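Local coordinates for protein 336aa long hypothetical dTDP-glucose 4,6-dehydratase (Pyrococcus horikoshii, PDB 2HUN) that binds NAD(+) in a Rossmann-type domain and probably acts as a dTDP-glucose 4,6-dehydratase, a lyase, at residues G41-N46 / E315-P320; E119-H124 / N172-R177; L258-K263 / G303-I308. One frame throughout, in Å; residues are numbered along the deposited sequence.

Contact 1: residues G41-N46 / E315-P320; sequences GSNPAN and EWWWKP. With NAD (nicotinamide-adenine-dinucleotide), chain C.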
loop_
_atom_site.group_PDB
_atom_site.type_symbol
_atom_site.label_atom_id
_atom_site.label_comp_id
_atom_site.label_asym_id
_atom_site.label_seq_id
_atom_site.Cartn_x
_atom_site.Cartn_y
_atom_site.Cartn_z
ATOM N N GLY A 41 -11.360 -18.763 9.162
ATOM C CA GLY A 41 -10.610 -19.593 8.237
ATOM C C GLY A 41 -9.729 -20.661 8.858
ATOM O O GLY A 41 -9.354 -21.617 8.184
ATOM N N SER A 42 -9.395 -20.511 10.135
ATOM C CA SER A 42 -8.538 -21.483 10.801
ATOM C C SER A 42 -9.267 -22.790 11.096
ATOM O O SER A 42 -10.475 -22.813 11.310
ATOM C CB SER A 42 -7.991 -20.906 12.113
ATOM O OG SER A 42 -9.024 -20.696 13.059
ATOM N N ASN A 43 -8.514 -23.881 11.105
ATOM C CA ASN A 43 -9.081 -25.188 11.389
ATOM C C ASN A 43 -7.990 -26.113 11.921
ATOM O O ASN A 43 -7.205 -26.668 11.151
ATOM C CB ASN A 43 -9.706 -25.787 10.123
ATOM C CG ASN A 43 -10.576 -26.996 10.421
ATOM O OD1 ASN A 43 -10.618 -27.490 11.551
ATOM N ND2 ASN A 43 -11.279 -27.476 9.404
ATOM N N PRO A 44 -7.924 -26.278 13.254
ATOM C CA PRO A 44 -6.935 -27.135 13.920
ATOM C C PRO A 44 -6.884 -28.538 13.322
ATOM O O PRO A 44 -5.851 -29.208 13.367
ATOM C CB PRO A 44 -7.419 -27.155 15.368
ATOM C CG PRO A 44 -8.036 -25.803 15.527
ATOM C CD PRO A 44 -8.817 -25.648 14.243
ATOM N N ALA A 45 -8.008 -28.978 12.765
ATOM C CA ALA A 45 -8.093 -30.305 12.167
ATOM C C ALA A 45 -7.150 -30.435 10.973
ATOM O O ALA A 45 -6.722 -31.535 10.628
ATOM C CB ALA A 45 -9.534 -30.596 11.740
ATOM N N ASN A 46 -6.829 -29.305 10.350
ATOM C CA ASN A 46 -5.933 -29.288 9.200
ATOM C C ASN A 46 -4.585 -29.922 9.518
ATOM O O ASN A 46 -3.997 -30.588 8.671
ATOM C CB ASN A 46 -5.676 -27.851 8.738
ATOM C CG ASN A 46 -6.897 -27.194 8.150
ATOM O OD1 ASN A 46 -7.971 -27.784 8.097
ATOM N ND2 ASN A 46 -6.737 -25.951 7.701
ATOM N N GLU A 315 -14.409 -36.925 4.223
ATOM C CA GLU A 315 -15.697 -36.391 4.624
ATOM C C GLU A 315 -15.628 -35.970 6.088
ATOM O O GLU A 315 -16.347 -35.077 6.517
ATOM C CB GLU A 315 -16.796 -37.446 4.412
ATOM C CG GLU A 315 -18.184 -36.985 4.836
ATOM C CD GLU A 315 -19.298 -37.863 4.281
ATOM O OE1 GLU A 315 -19.036 -38.682 3.373
ATOM O OE2 GLU A 315 -20.442 -37.722 4.753
ATOM N N TRP A 316 -14.742 -36.605 6.845
ATOM C CA TRP A 316 -14.586 -36.284 8.262
ATOM C C TRP A 316 -14.192 -34.819 8.457
ATOM O O TRP A 316 -14.598 -34.180 9.434
ATOM C CB TRP A 316 -13.515 -37.170 8.902
ATOM C CG TRP A 316 -12.115 -36.840 8.473
ATOM C CD1 TRP A 316 -11.449 -37.320 7.377
ATOM C CD2 TRP A 316 -11.217 -35.937 9.126
ATOM N NE1 TRP A 316 -10.188 -36.771 7.312
ATOM C CE2 TRP A 316 -10.021 -35.918 8.373
ATOM C CE3 TRP A 316 -11.308 -35.138 10.276
ATOM C CZ2 TRP A 316 -8.921 -35.131 8.735
ATOM C CZ3 TRP A 316 -10.216 -34.355 10.634
ATOM C CH2 TRP A 316 -9.038 -34.358 9.866
ATOM N N TRP A 317 -13.411 -34.295 7.512
ATOM C CA TRP A 317 -12.930 -32.916 7.587
ATOM C C TRP A 317 -13.952 -31.836 7.202
ATOM O O TRP A 317 -14.194 -30.917 7.984
ATOM C CB TRP A 317 -11.665 -32.755 6.722
ATOM C CG TRP A 317 -11.017 -31.398 6.855
ATOM C CD1 TRP A 317 -10.113 -31.003 7.804
ATOM C CD2 TRP A 317 -11.289 -30.243 6.055
ATOM N NE1 TRP A 317 -9.807 -29.669 7.644
ATOM C CE2 TRP A 317 -10.515 -29.178 6.578
ATOM C CE3 TRP A 317 -12.115 -30.001 4.948
ATOM C CZ2 TRP A 317 -10.545 -27.889 6.029
ATOM C CZ3 TRP A 317 -12.145 -28.720 4.405
ATOM C CH2 TRP A 317 -11.362 -27.679 4.947
ATOM N N TRP A 318 -14.558 -31.949 6.020
ATOM C CA TRP A 318 -15.510 -30.933 5.557
ATOM C C TRP A 318 -16.924 -31.003 6.122
ATOM O O TRP A 318 -17.622 -29.993 6.216
ATOM C CB TRP A 318 -15.608 -30.943 4.024
ATOM C CG TRP A 318 -15.961 -32.271 3.387
ATOM C CD1 TRP A 318 -15.091 -33.174 2.842
ATOM C CD2 TRP A 318 -17.284 -32.778 3.116
ATOM N NE1 TRP A 318 -15.773 -34.200 2.236
ATOM C CE2 TRP A 318 -17.113 -33.987 2.391
ATOM C CE3 TRP A 318 -18.572 -32.332 3.409
ATOM C CZ2 TRP A 318 -18.209 -34.749 1.962
ATOM C CZ3 TRP A 318 -19.654 -33.090 2.978
ATOM C CH2 TRP A 318 -19.465 -34.284 2.261
ATOM N N LYS A 319 -17.342 -32.210 6.470
ATOM C CA LYS A 319 -18.662 -32.460 7.010
ATOM C C LYS A 319 -19.043 -31.525 8.172
ATOM O O LYS A 319 -20.104 -30.917 8.160
ATOM C CB LYS A 319 -18.726 -33.923 7.441
ATOM C CG LYS A 319 -20.091 -34.376 7.857
ATOM C CD LYS A 319 -21.107 -33.976 6.815
ATOM C CE LYS A 319 -22.455 -34.529 7.204
ATOM N NZ LYS A 319 -23.550 -33.620 6.742
ATOM N N PRO A 320 -18.184 -31.401 9.193
ATOM C CA PRO A 320 -18.483 -30.518 10.330
ATOM C C PRO A 320 -18.590 -29.057 9.896
ATOM O O PRO A 320 -19.218 -28.240 10.568
ATOM C CB PRO A 320 -17.287 -30.725 11.259
ATOM C CG PRO A 320 -16.804 -32.090 10.906
ATOM C CD PRO A 320 -16.931 -32.138 9.419
HETATM P PA NAD C . -7.454 -18.642 5.446
HETATM O O1A NAD C . -8.526 -17.677 5.736
HETATM O O2A NAD C . -7.800 -20.065 5.173
HETATM O O5B NAD C . -6.457 -18.632 6.702
HETATM C C5B NAD C . -5.846 -17.441 7.220
HETATM C C4B NAD C . -5.108 -17.920 8.477
HETATM O O4B NAD C . -4.393 -16.826 9.085
HETATM C C3B NAD C . -6.104 -18.455 9.546
HETATM O O3B NAD C . -5.631 -19.698 10.091
HETATM C C2B NAD C . -6.195 -17.291 10.549
HETATM O O2B NAD C . -6.551 -17.633 11.889
HETATM C C1B NAD C . -4.803 -16.667 10.439
HETATM N N9A NAD C . -4.755 -15.230 10.786
HETATM C C8A NAD C . -5.494 -14.223 10.284
HETATM N N7A NAD C . -5.135 -13.080 10.866
HETATM C C5A NAD C . -4.169 -13.338 11.742
HETATM C C6A NAD C . -3.401 -12.557 12.649
HETATM N N6A NAD C . -3.551 -11.247 12.790
HETATM N N1A NAD C . -2.439 -13.238 13.433
HETATM C C2A NAD C . -2.268 -14.624 13.306
HETATM N N3A NAD C . -2.994 -15.359 12.453
HETATM C C4A NAD C . -3.920 -14.721 11.691
HETATM O O3 NAD C . -6.824 -18.110 4.087
HETATM P PN NAD C . -5.697 -18.585 3.082
HETATM O O1N NAD C . -6.459 -18.725 1.808
HETATM O O2N NAD C . -5.021 -19.816 3.541
HETATM O O5D NAD C . -4.744 -17.293 2.890
HETATM C C5D NAD C . -3.336 -17.290 3.139
HETATM C C4D NAD C . -2.707 -16.056 2.441
HETATM O O4D NAD C . -2.710 -16.222 1.013
HETATM C C3D NAD C . -3.446 -14.752 2.768
HETATM O O3D NAD C . -2.459 -13.721 3.029
HETATM C C2D NAD C . -4.261 -14.466 1.476
HETATM O O2D NAD C . -4.448 -13.057 1.317
HETATM C C1D NAD C . -3.379 -15.097 0.411
HETATM N N1N NAD C . -4.090 -15.556 -0.800
HETATM C C2N NAD C . -5.015 -16.654 -0.780
HETATM C C3N NAD C . -5.640 -17.036 -1.979
HETATM C C7N NAD C . -6.639 -18.215 -2.035
HETATM O O7N NAD C . -7.021 -18.619 -3.140
HETATM N N7N NAD C . -7.051 -18.779 -0.906
HETATM C C4N NAD C . -5.359 -16.343 -3.184
HETATM C C5N NAD C . -4.448 -15.266 -3.183
HETATM C C6N NAD C . -3.806 -14.863 -2.001
HETATM O O HOH W 1 -13.073 -29.848 10.084
#
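W317 reaches from helix 315-318 to the asparagines of the loop 41-46, and its indole carries the largest share of the contact. CB of W317 lies 3.9 Å above the plane of the W316 ring, over its centre. CG is anti to the backbone N (chi1 -174°); the end of the indole is what nears the loop. CD1 comes 4.0 Å from CB of A45. The next atom, NE1, carries the one direct hydrogen bond between the segments, to OD1 of N46 at 2.7 Å. The bond is bent, with 141° at the hydrogen, and OD1 lies near the plane of the indole. CE2 and CZ2 pass the same OD1 and also ND2 of N43. ND2 of N43 is 3.2 Å from NE1 of W317, but both are donors and do not bond. ND2 instead donates to a water, which donates in turn to O of W317 at 2.6 Å.

The loop follows strand 31-36 of the Rossmann fold and carries G41 and S42 of the NAD pocket. CB of S42 is 3.3 Å from O3B of the NAD. The turn is shaped by N43, whose OD1 accepts from N of A45 in an Asx turn. W316 adds a smaller contact: its CZ3 touches CB of A45 at 4.0 Å and its CH2 comes near O of A45, while its NE1 bonds to OD1 of N314. W317 is also packed edge-to-face with Y185 and W310. ND2 of N46 makes weak hydrogen bonds to S17 and G13, the latter in what is probably the GxGxxG turn of the Rossmann fold.

Contact 2: residues E119-H124 / N172-R177; sequences EVRFVH and NASITR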
loop_
_atom_site.group_PDB
_atom_site.type_symbol
_atom_site.label_atom_id
_atom_site.label_comp_id
_atom_site.label_asym_id
_atom_site.label_seq_id
_atom_site.Cartn_x
_atom_site.Cartn_y
_atom_site.Cartn_z
ATOM N N GLU A 119 18.640 -10.610 9.310
ATOM C CA GLU A 119 19.160 -11.558 8.331
ATOM C C GLU A 119 18.192 -12.699 8.018
ATOM O O GLU A 119 18.449 -13.511 7.126
ATOM C CB GLU A 119 20.492 -12.127 8.819
ATOM C CG GLU A 119 21.439 -11.048 9.312
ATOM C CD GLU A 119 22.826 -11.572 9.612
ATOM O OE1 GLU A 119 22.932 -12.682 10.177
ATOM O OE2 GLU A 119 23.809 -10.866 9.296
ATOM N N VAL A 120 17.078 -12.753 8.742
ATOM C CA VAL A 120 16.089 -13.806 8.522
ATOM C C VAL A 120 15.510 -13.706 7.107
ATOM O O VAL A 120 15.305 -12.608 6.593
ATOM C CB VAL A 120 14.931 -13.711 9.556
ATOM C CG1 VAL A 120 14.021 -12.542 9.225
ATOM C CG2 VAL A 120 14.149 -15.015 9.590
ATOM N N ARG A 121 15.266 -14.849 6.475
ATOM C CA ARG A 121 14.697 -14.865 5.129
ATOM C C ARG A 121 13.185 -14.716 5.271
ATOM O O ARG A 121 12.531 -15.557 5.879
ATOM C CB ARG A 121 15.045 -16.177 4.423
ATOM C CG ARG A 121 14.386 -16.362 3.055
ATOM C CD ARG A 121 14.702 -15.222 2.096
ATOM N NE ARG A 121 14.056 -15.430 0.802
ATOM C CZ ARG A 121 13.751 -14.458 -0.051
ATOM N NH1 ARG A 121 14.032 -13.198 0.248
ATOM N NH2 ARG A 121 13.166 -14.749 -1.207
ATOM N N PHE A 122 12.638 -13.648 4.700
ATOM C CA PHE A 122 11.211 -13.357 4.804
ATOM C C PHE A 122 10.437 -13.393 3.483
ATOM O O PHE A 122 10.831 -12.762 2.509
ATOM C CB PHE A 122 11.058 -11.980 5.457
ATOM C CG PHE A 122 9.643 -11.488 5.552
ATOM C CD1 PHE A 122 8.678 -12.196 6.262
ATOM C CD2 PHE A 122 9.294 -10.273 4.984
ATOM C CE1 PHE A 122 7.383 -11.688 6.406
ATOM C CE2 PHE A 122 8.015 -9.760 5.120
ATOM C CZ PHE A 122 7.053 -10.465 5.834
ATOM N N VAL A 123 9.342 -14.147 3.461
ATOM C CA VAL A 123 8.490 -14.229 2.283
ATOM C C VAL A 123 7.100 -13.736 2.677
ATOM O O VAL A 123 6.453 -14.315 3.546
ATOM C CB VAL A 123 8.371 -15.669 1.744
ATOM C CG1 VAL A 123 7.291 -15.725 0.668
ATOM C CG2 VAL A 123 9.711 -16.126 1.166
ATOM N N HIS A 124 6.665 -12.655 2.039
ATOM C CA HIS A 124 5.357 -12.042 2.283
ATOM C C HIS A 124 4.395 -12.555 1.213
ATOM O O HIS A 124 4.604 -12.311 0.015
ATOM C CB HIS A 124 5.490 -10.515 2.179
ATOM C CG HIS A 124 4.217 -9.763 2.417
ATOM N ND1 HIS A 124 3.633 -9.659 3.660
ATOM C CD2 HIS A 124 3.444 -9.037 1.577
ATOM C CE1 HIS A 124 2.559 -8.895 3.577
ATOM N NE2 HIS A 124 2.423 -8.504 2.323
ATOM N N ASN A 172 16.182 -9.346 3.921
ATOM C CA ASN A 172 16.226 -10.366 2.879
ATOM C C ASN A 172 14.771 -10.789 2.740
ATOM O O ASN A 172 14.359 -11.806 3.298
ATOM C CB ASN A 172 17.066 -11.566 3.326
ATOM C CG ASN A 172 17.298 -12.566 2.209
ATOM O OD1 ASN A 172 16.581 -12.576 1.207
ATOM N ND2 ASN A 172 18.300 -13.424 2.383
ATOM N N ALA A 173 13.995 -10.004 1.998
ATOM C CA ALA A 173 12.577 -10.281 1.845
ATOM C C ALA A 173 12.040 -10.195 0.425
ATOM O O ALA A 173 12.435 -9.326 -0.345
ATOM C CB ALA A 173 11.789 -9.338 2.738
ATOM N N SER A 174 11.138 -11.113 0.094
ATOM C CA SER A 174 10.485 -11.135 -1.214
ATOM C C SER A 174 8.978 -11.173 -0.971
ATOM O O SER A 174 8.530 -11.495 0.128
ATOM C CB SER A 174 10.890 -12.366 -2.027
ATOM O OG SER A 174 12.256 -12.331 -2.382
ATOM N N ILE A 175 8.210 -10.837 -2.003
ATOM C CA ILE A 175 6.756 -10.834 -1.928
ATOM C C ILE A 175 6.218 -11.747 -3.024
ATOM O O ILE A 175 6.747 -11.766 -4.137
ATOM C CB ILE A 175 6.178 -9.416 -2.178
ATOM C CG1 ILE A 175 6.595 -8.458 -1.061
ATOM C CG2 ILE A 175 4.658 -9.480 -2.294
ATOM C CD1 ILE A 175 6.279 -6.999 -1.376
ATOM N N THR A 176 5.180 -12.516 -2.705
ATOM C CA THR A 176 4.553 -13.374 -3.703
ATOM C C THR A 176 3.093 -12.944 -3.881
ATOM O O THR A 176 2.451 -12.473 -2.933
ATOM C CB THR A 176 4.584 -14.868 -3.286
ATOM O OG1 THR A 176 3.933 -15.032 -2.020
ATOM C CG2 THR A 176 6.021 -15.360 -3.177
ATOM N N ARG A 177 2.582 -13.089 -5.098
ATOM C CA ARG A 177 1.193 -12.756 -5.400
ATOM C C ARG A 177 0.653 -13.878 -6.278
ATOM O O ARG A 177 1.145 -14.110 -7.389
ATOM C CB ARG A 177 1.096 -11.401 -6.128
ATOM C CG ARG A 177 1.332 -10.189 -5.227
ATOM C CD ARG A 177 1.465 -8.909 -6.034
ATOM N NE ARG A 177 1.687 -7.727 -5.199
ATOM C CZ ARG A 177 2.181 -6.583 -5.671
ATOM N NH1 ARG A 177 2.498 -6.488 -6.958
ATOM N NH2 ARG A 177 2.352 -5.540 -4.868
HETATM O O HOH W 2 19.884 -13.522 4.819
HETATM O O HOH W 3 15.257 -9.981 6.441
#
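OG of S174 is held by R121 from the neighbouring strand. NH2 of R121 donates to it at 2.8 Å, with 156° at the hydrogen, and OG lies near the guanidinium plane. NH1 of R121 adds a weak bond to the same OG. OG of S174 also bonds to O of E235. The guanidinium is held further by O of V230, which takes NH2, and by O of L231, which takes NE. NH1 also makes a weak, bent bond to OD1 of N172 at 2.8 Å. The arginine chain bends at chi2 (56°), where CD turns in beside OD1 of N172. The two side chains cross at about a right angle. The buried guanidinium thus donates to carbonyl and hydroxyl oxygens, which would probably stabilise its positive charge.

The backbones form a parallel pair. N of F122 bonds to O of N172 at 2.9 Å, and N of S174 returns to O of F122. Two residues on, N of H124 reaches O of S174 and N of T176 reaches O of H124. At the start water takes over: one molecule joins O of V120 to N of N172, another O of E119 to ND2 of N172.

On the face opposite R121, CD2 of F122 meets CB of A173 at 3.5 Å, with the methyl at the ring edge. H124 and I175 lie side by side and point the same way. Strands 121-127 and 172-182 are neighbours in the Rossmann sheet, linked through helix 150-168. That helix packs on A173, H124 and I175, and NE2 of H124 is hydrogen-bonded to OG of S158 on it. Helix 96-116 covers F122. Strand 78-81 pairs with strand 121-127, and strand 239-242 pairs with strand 172-182, touching S174 and T176.

Contact 3: residues L258-K263 / G303-I308; sequences LRLMGK and GIKKTI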
loop_
_atom_site.group_PDB
_atom_site.type_symbol
_atom_site.label_atom_id
_atom_site.label_comp_id
_atom_site.label_asym_id
_atom_site.label_seq_id
_atom_site.Cartn_x
_atom_site.Cartn_y
_atom_site.Cartn_z
ATOM N N LEU A 258 -17.513 -32.274 -12.898
ATOM C CA LEU A 258 -18.499 -33.324 -13.119
ATOM C C LEU A 258 -17.925 -34.430 -13.986
ATOM O O LEU A 258 -18.091 -35.612 -13.682
ATOM C CB LEU A 258 -19.756 -32.738 -13.763
ATOM C CG LEU A 258 -20.429 -31.668 -12.901
ATOM C CD1 LEU A 258 -21.689 -31.175 -13.577
ATOM C CD2 LEU A 258 -20.745 -32.245 -11.529
ATOM N N ARG A 259 -17.252 -34.049 -15.067
ATOM C CA ARG A 259 -16.648 -35.032 -15.951
ATOM C C ARG A 259 -15.683 -35.906 -15.162
ATOM O O ARG A 259 -15.749 -37.132 -15.225
ATOM C CB ARG A 259 -15.896 -34.340 -17.097
ATOM C CG ARG A 259 -14.869 -35.237 -17.777
ATOM C CD ARG A 259 -14.349 -34.633 -19.075
ATOM N NE ARG A 259 -13.602 -33.389 -18.886
ATOM C CZ ARG A 259 -12.338 -33.320 -18.466
ATOM N NH1 ARG A 259 -11.659 -34.423 -18.180
ATOM N NH2 ARG A 259 -11.750 -32.137 -18.341
ATOM N N LEU A 260 -14.798 -35.263 -14.404
ATOM C CA LEU A 260 -13.798 -35.980 -13.621
ATOM C C LEU A 260 -14.385 -36.786 -12.474
ATOM O O LEU A 260 -13.706 -37.629 -11.887
ATOM C CB LEU A 260 -12.734 -35.002 -13.108
ATOM C CG LEU A 260 -11.881 -34.394 -14.229
ATOM C CD1 LEU A 260 -10.938 -33.338 -13.670
ATOM C CD2 LEU A 260 -11.097 -35.502 -14.920
ATOM N N MET A 261 -15.648 -36.524 -12.154
ATOM C CA MET A 261 -16.318 -37.271 -11.102
ATOM C C MET A 261 -17.100 -38.395 -11.779
ATOM O O MET A 261 -17.978 -39.018 -11.179
ATOM C CB MET A 261 -17.255 -36.359 -10.302
ATOM C CG MET A 261 -16.546 -35.513 -9.252
ATOM S SD MET A 261 -17.661 -34.471 -8.277
ATOM C CE MET A 261 -17.855 -35.474 -6.807
ATOM N N GLY A 262 -16.765 -38.640 -13.044
ATOM C CA GLY A 262 -17.414 -39.683 -13.818
ATOM C C GLY A 262 -18.907 -39.477 -13.964
ATOM O O GLY A 262 -19.664 -40.444 -14.065
ATOM N N LYS A 263 -19.331 -38.218 -13.996
ATOM C CA LYS A 263 -20.750 -37.905 -14.107
ATOM C C LYS A 263 -21.152 -37.154 -15.359
ATOM O O LYS A 263 -20.339 -36.857 -16.238
ATOM C CB LYS A 263 -21.210 -37.085 -12.900
ATOM C CG LYS A 263 -21.013 -37.768 -11.568
ATOM C CD LYS A 263 -21.754 -37.035 -10.464
ATOM C CE LYS A 263 -21.925 -37.948 -9.260
ATOM N NZ LYS A 263 -22.516 -39.256 -9.673
ATOM N N GLY A 303 -5.074 -31.491 -11.008
ATOM C CA GLY A 303 -5.321 -30.845 -9.730
ATOM C C GLY A 303 -6.744 -31.022 -9.232
ATOM O O GLY A 303 -6.969 -31.167 -8.028
ATOM N N ILE A 304 -7.702 -30.990 -10.156
ATOM C CA ILE A 304 -9.113 -31.153 -9.812
ATOM C C ILE A 304 -9.374 -32.601 -9.404
ATOM O O ILE A 304 -10.117 -32.869 -8.461
ATOM C CB ILE A 304 -10.020 -30.770 -11.008
ATOM C CG1 ILE A 304 -10.073 -29.248 -11.146
ATOM C CG2 ILE A 304 -11.424 -31.333 -10.819
ATOM C CD1 ILE A 304 -10.695 -28.537 -9.939
ATOM N N LYS A 305 -8.746 -33.525 -10.125
ATOM C CA LYS A 305 -8.872 -34.951 -9.854
ATOM C C LYS A 305 -8.346 -35.242 -8.447
ATOM O O LYS A 305 -8.970 -35.973 -7.682
ATOM C CB LYS A 305 -8.066 -35.745 -10.886
ATOM C CG LYS A 305 -8.172 -37.258 -10.773
ATOM C CD LYS A 305 -9.473 -37.780 -11.367
ATOM C CE LYS A 305 -9.213 -38.790 -12.489
ATOM N NZ LYS A 305 -8.586 -38.187 -13.709
ATOM N N LYS A 306 -7.196 -34.664 -8.108
ATOM C CA LYS A 306 -6.610 -34.870 -6.788
ATOM C C LYS A 306 -7.496 -34.232 -5.726
ATOM O O LYS A 306 -7.598 -34.730 -4.609
ATOM C CB LYS A 306 -5.201 -34.265 -6.714
ATOM C CG LYS A 306 -4.171 -34.978 -7.577
ATOM C CD LYS A 306 -2.752 -34.512 -7.271
ATOM C CE LYS A 306 -2.419 -34.703 -5.799
ATOM N NZ LYS A 306 -1.032 -35.186 -5.603
ATOM N N THR A 307 -8.138 -33.129 -6.089
ATOM C CA THR A 307 -9.017 -32.420 -5.174
ATOM C C THR A 307 -10.310 -33.212 -4.965
ATOM O O THR A 307 -10.845 -33.265 -3.854
ATOM C CB THR A 307 -9.328 -31.005 -5.708
ATOM O OG1 THR A 307 -8.098 -30.279 -5.857
ATOM C CG2 THR A 307 -10.239 -30.251 -4.743
ATOM N N ILE A 308 -10.803 -33.834 -6.035
ATOM C CA ILE A 308 -12.013 -34.646 -5.952
ATOM C C ILE A 308 -11.748 -35.825 -5.014
ATOM O O ILE A 308 -12.510 -36.065 -4.077
ATOM C CB ILE A 308 -12.427 -35.187 -7.348
ATOM C CG1 ILE A 308 -12.916 -34.030 -8.227
ATOM C CG2 ILE A 308 -13.507 -36.263 -7.196
ATOM C CD1 ILE A 308 -13.097 -34.384 -9.693
#
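L260 and I308 meet where the end of helix 250-260 packs against helix 300-313. CD1 of I308 presses on CB of L260 at 3.5 Å, which is tight for two carbons. The same CD1 lies 3.7 Å from CG of M261, and CG2 of I308 touches that CG. The other end of L260 reaches one turn back along the helix. Its CD1 meets CG2 of I304 at 3.5 Å, the two side chains crossing at about a right angle. CD2 of L260 lies 3.9 Å from NZ of K305, whose bent chain also crosses L260.

The next shell probably helps to position these groups. A Schellman motif around L260 and M261 ends helix 250-260: N of K263 bonds to O of L258, and N of G262 bonds to O of R259. R259 forms a salt bridge to D301, a polar tie between the same helices. Helix 191-200 touches M261 through I196 and I304 through I192. Both helices probably belong to the C-terminal, substrate-binding part seen in related extended short-chain dehydrogenases/reductases.

The pairs between 258-263 and 303-308 are almost all carbon on carbon, so shape and exclusion of water probably hold them.

How the contacts relate
Contact 1 opens first, in the loop after strand 31-36, and closes last, at helix 315-318. It therefore spans most of the chain and contains both others. Contact 2 opens at strand 121-127 and closes at strand 172-182, a short loop through helix 150-168. Contact 3 follows in series, from the end of helix 250-260 to helix 300-313. No loops cross. Contact 2 lies inside the Rossmann sheet, and contact 3 joins two later helices about 35 Å away, measured between centres. Contact 1 brings the last helix back to the NAD-binding part; helix 315-318 directly follows helix 300-313 of contact 3.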